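Long-range contact in Csc2 (Thermofilum pendens, PDB 4TXD), which carries a zinc ion and probably binds CRISPR RNA as the Cas7-family backbone protein of a type I-D interference complex: residues V56-A61 with E281-K286. Sequence-based numbering, arbitrary orientation. Where two conformers were deposited one is given.
Sequences VFLVRA and EILGVK
Val-56 O receives two backbone donors from the facing strand: Leu-283 N at 2.9 Å, in the carbonyl plane, and Gly-284 N, a weak and more bent bond at 3.4 Å. Two residues thus face one, which is the definition of a classic beta bulge, and Leu-283, with a near-helical psi of -30°, is the extra residue. Beyond it Val-56 N bonds to Gly-284 O, and on the other side Leu-58 and Glu-281 bond to each other in both directions, N-H to C=O, as an antiparallel hydrogen-bonded pair, at 2.9 Å from Leu-58 N to Glu-281 O. Because of the bulge, Leu-283 lies on the same face as Leu-58, and its CD1 packs against Leu-58 CG at 3.7 Å. Leu-283 CG stands beside its own backbone N (chi1 -61°), which carries CD1 across the Leu-58 branch point at a slant. On the reverse face Ile-282 CD1 touches Phe-57 CB at 4.1 Å, while the phenyl ring leads off and meets Val-59 CG2 at its edge. The pair belongs to the antiparallel sheet of the RRM-like domain of this Cas7 protein, where strand 52-61 runs between 240-247 and 277-288. Helix 307-321 covers the leucine face, Leu-314 touching both Leu-58 and Leu-283. Replacing Leu-58 with an alanine would probably open a gap beside Leu-283 CD1 and under Leu-314, both of which would lose an apolar neighbour. In the conformer given, Glu-281 OE1 is hydrogen-bonded to Tyr-307 OH and OE2 forms a salt bridge with Arg-279.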
ATOM      1  N   VAL A  56       7.548   1.026   9.011  1.00 23.98           N
ATOM      2  CA  VAL A  56       7.523  -0.312   9.611  1.00 22.83           C
ATOM      3  C   VAL A  56       6.219  -0.469  10.352  1.00 22.87           C
ATOM      4  O   VAL A  56       5.781   0.446  11.065  1.00 26.61           O
ATOM      5  CB  VAL A  56       8.721  -0.547  10.560  1.00 20.79           C
ATOM      6  CG1 VAL A  56       8.579  -1.874  11.323  1.00 24.27           C
ATOM      7  CG2 VAL A  56      10.018  -0.540   9.777  1.00 24.90           C
ATOM      8  N   PHE A  57       5.586  -1.624  10.176  1.00 20.78           N
ATOM      9  CA  PHE A  57       4.268  -1.849  10.707  1.00 21.71           C
ATOM     10  C   PHE A  57       4.062  -3.299  11.132  1.00 24.71           C
ATOM     11  O   PHE A  57       4.858  -4.185  10.798  1.00 21.30           O
ATOM     12  CB  PHE A  57       3.195  -1.429   9.678  1.00 23.97           C
ATOM     13  CG  PHE A  57       3.278  -2.162   8.349  1.00 25.63           C
ATOM     14  CD1 PHE A  57       4.143  -1.732   7.342  1.00 21.67           C
ATOM     15  CD2 PHE A  57       2.458  -3.255   8.099  1.00 22.52           C
ATOM     16  CE1 PHE A  57       4.206  -2.413   6.111  1.00 22.27           C
ATOM     17  CE2 PHE A  57       2.512  -3.942   6.873  1.00 22.18           C
ATOM     18  CZ  PHE A  57       3.388  -3.511   5.878  1.00 21.09           C
ATOM     19  N   LEU A  58       2.997  -3.526  11.873  1.00 22.21           N
ATOM     20  CA  LEU A  58       2.594  -4.842  12.296  1.00 22.06           C
ATOM     21  C   LEU A  58       1.264  -5.214  11.690  1.00 23.35           C
ATOM     22  O   LEU A  58       0.401  -4.413  11.597  1.00 22.95           O
ATOM     23  CB  LEU A  58       2.455  -4.904  13.812  1.00 22.64           C
ATOM     24  CG  LEU A  58       3.688  -4.702  14.658  1.00 24.94           C
ATOM     25  CD1 LEU A  58       3.381  -4.825  16.135  1.00 22.10           C
ATOM     26  CD2 LEU A  58       4.807  -5.612  14.230  1.00 23.67           C
ATOM     27  N   VAL A  59       1.125  -6.466  11.308  1.00 21.29           N
ATOM     28  CA  VAL A  59      -0.146  -7.021  10.899  1.00 19.71           C
ATOM     29  C   VAL A  59      -0.518  -8.160  11.848  1.00 24.99           C
ATOM     30  O   VAL A  59       0.222  -9.138  11.970  1.00 24.46           O
ATOM     31  CB  VAL A  59      -0.101  -7.564   9.456  1.00 20.65           C
ATOM     32  CG1 VAL A  59      -1.487  -8.065   9.037  1.00 17.19           C
ATOM     33  CG2 VAL A  59       0.413  -6.485   8.503  1.00 22.07           C
ATOM     34  N   ARG A  60      -1.647  -8.040  12.531  1.00 23.63           N
ATOM     35  CA  ARG A  60      -2.054  -9.110  13.431  1.00 25.47           C
ATOM     36  C   ARG A  60      -3.357  -9.772  12.998  1.00 22.22           C
ATOM     37  O   ARG A  60      -4.370  -9.116  12.739  1.00 26.35           O
ATOM     38  CB  ARG A  60      -2.181  -8.593  14.866  1.00 26.75           C
ATOM     39  CG  ARG A  60      -2.231  -9.725  15.876  1.00 27.04           C
ATOM     40  CD  ARG A  60      -2.358  -9.235  17.289  1.00 35.57           C
ATOM     41  NE  ARG A  60      -2.060 -10.319  18.220  1.00 41.45           N
ATOM     42  CZ  ARG A  60      -2.288 -10.256  19.524  1.00 51.25           C
ATOM     43  NH1 ARG A  60      -2.826  -9.162  20.037  1.00 46.82           N
ATOM     44  NH2 ARG A  60      -1.980 -11.282  20.311  1.00 32.02           N
ATOM     45  N   ALA A  61      -3.315 -11.097  12.928  1.00 20.52           N
ATOM     46  CA  ALA A  61      -4.481 -11.904  12.616  1.00 20.93           C
ATOM     47  C   ALA A  61      -5.519 -11.877  13.755  1.00 23.90           C
ATOM     48  O   ALA A  61      -5.244 -12.351  14.858  1.00 24.20           O
ATOM     49  CB  ALA A  61      -4.044 -13.340  12.334  1.00 21.65           C
ATOM     50  N   GLU A 281      -0.968  -1.992  12.622  1.00 26.67           N
ATOM     51  CA  GLU A 281      -0.482  -0.839  13.375  0.62 33.96           C
ATOM     52  C   GLU A 281       0.799  -0.293  12.777  1.00 26.60           C
ATOM     53  O   GLU A 281       1.760  -1.038  12.585  1.00 26.71           O
ATOM     54  CB  GLU A 281      -0.218  -1.206  14.831  0.62 32.89           C
ATOM     55  CG  GLU A 281      -1.342  -1.912  15.527  0.62 31.92           C
ATOM     56  CD  GLU A 281      -0.860  -2.536  16.814  0.62 42.56           C
ATOM     57  OE1 GLU A 281      -0.517  -3.741  16.804  0.62 23.84           O
ATOM     58  OE2 GLU A 281      -0.798  -1.807  17.826  0.62 34.86           O
ATOM     59  N   ILE A 282       0.822   1.010  12.497  1.00 26.98           N
ATOM     60  CA  ILE A 282       2.061   1.663  12.068  1.00 23.67           C
ATOM     61  C   ILE A 282       2.911   1.912  13.314  1.00 29.07           C
ATOM     62  O   ILE A 282       2.417   2.472  14.296  1.00 31.06           O
ATOM     63  CB  ILE A 282       1.801   3.014  11.341  1.00 23.94           C
ATOM     64  CG1 ILE A 282       0.690   2.875  10.293  1.00 31.01           C
ATOM     65  CG2 ILE A 282       3.100   3.574  10.758  1.00 25.38           C
ATOM     66  CD1 ILE A 282       1.054   1.983   9.119  1.00 31.94           C
ATOM     67  N   LEU A 283       4.166   1.518  13.282  1.00 23.50           N
ATOM     68  CA  LEU A 283       5.047   1.721  14.401  1.00 29.54           C
ATOM     69  C   LEU A 283       6.026   2.867  14.245  1.00 35.57           C
ATOM     70  O   LEU A 283       6.432   3.458  15.201  1.00 29.71           O
ATOM     71  CB  LEU A 283       5.825   0.468  14.720  1.00 26.37           C
ATOM     72  CG  LEU A 283       5.003  -0.744  15.106  1.00 26.45           C
ATOM     73  CD1 LEU A 283       5.918  -1.846  15.534  1.00 30.93           C
ATOM     74  CD2 LEU A 283       4.027  -0.419  16.193  1.00 30.39           C
ATOM     75  N   GLY A 284       6.424   3.155  13.031  1.00 27.53           N
ATOM     76  CA  GLY A 284       7.454   4.163  12.855  1.00 28.88           C
ATOM     77  C   GLY A 284       7.813   4.460  11.420  1.00 40.13           C
ATOM     78  O   GLY A 284       7.608   3.628  10.528  1.00 27.59           O
ATOM     79  N   VAL A 285       8.344   5.658  11.200  1.00 31.36           N
ATOM     80  CA  VAL A 285       8.833   6.057   9.882  1.00 29.58           C
ATOM     81  C   VAL A 285      10.249   6.621   9.968  1.00 30.51           C
ATOM     82  O   VAL A 285      10.687   7.073  11.020  1.00 29.87           O
ATOM     83  CB  VAL A 285       7.920   7.114   9.218  1.00 33.10           C
ATOM     84  CG1 VAL A 285       6.520   6.567   9.020  1.00 29.52           C
ATOM     85  CG2 VAL A 285       7.890   8.396  10.058  1.00 26.29           C
ATOM     86  N   LYS A 286      10.966   6.579   8.854  1.00 26.39           N
ATOM     87  CA  LYS A 286      12.290   7.171   8.772  1.00 30.69           C
ATOM     88  C   LYS A 286      12.599   7.582   7.338  1.00 37.14           C
ATOM     89  O   LYS A 286      12.455   6.783   6.412  1.00 31.69           O
ATOM     90  CB  LYS A 286      13.361   6.204   9.275  1.00 30.89           C
ATOM     91  CG  LYS A 286      14.721   6.859   9.427  1.00 37.43           C
ATOM     92  CD  LYS A 286      15.812   5.861   9.747  1.00 35.32           C
ATOM     93  CE  LYS A 286      17.154   6.564   9.887  1.00 50.70           C
ATOM     94  NZ  LYS A 286      18.233   5.627  10.290  1.00 55.47           N
TER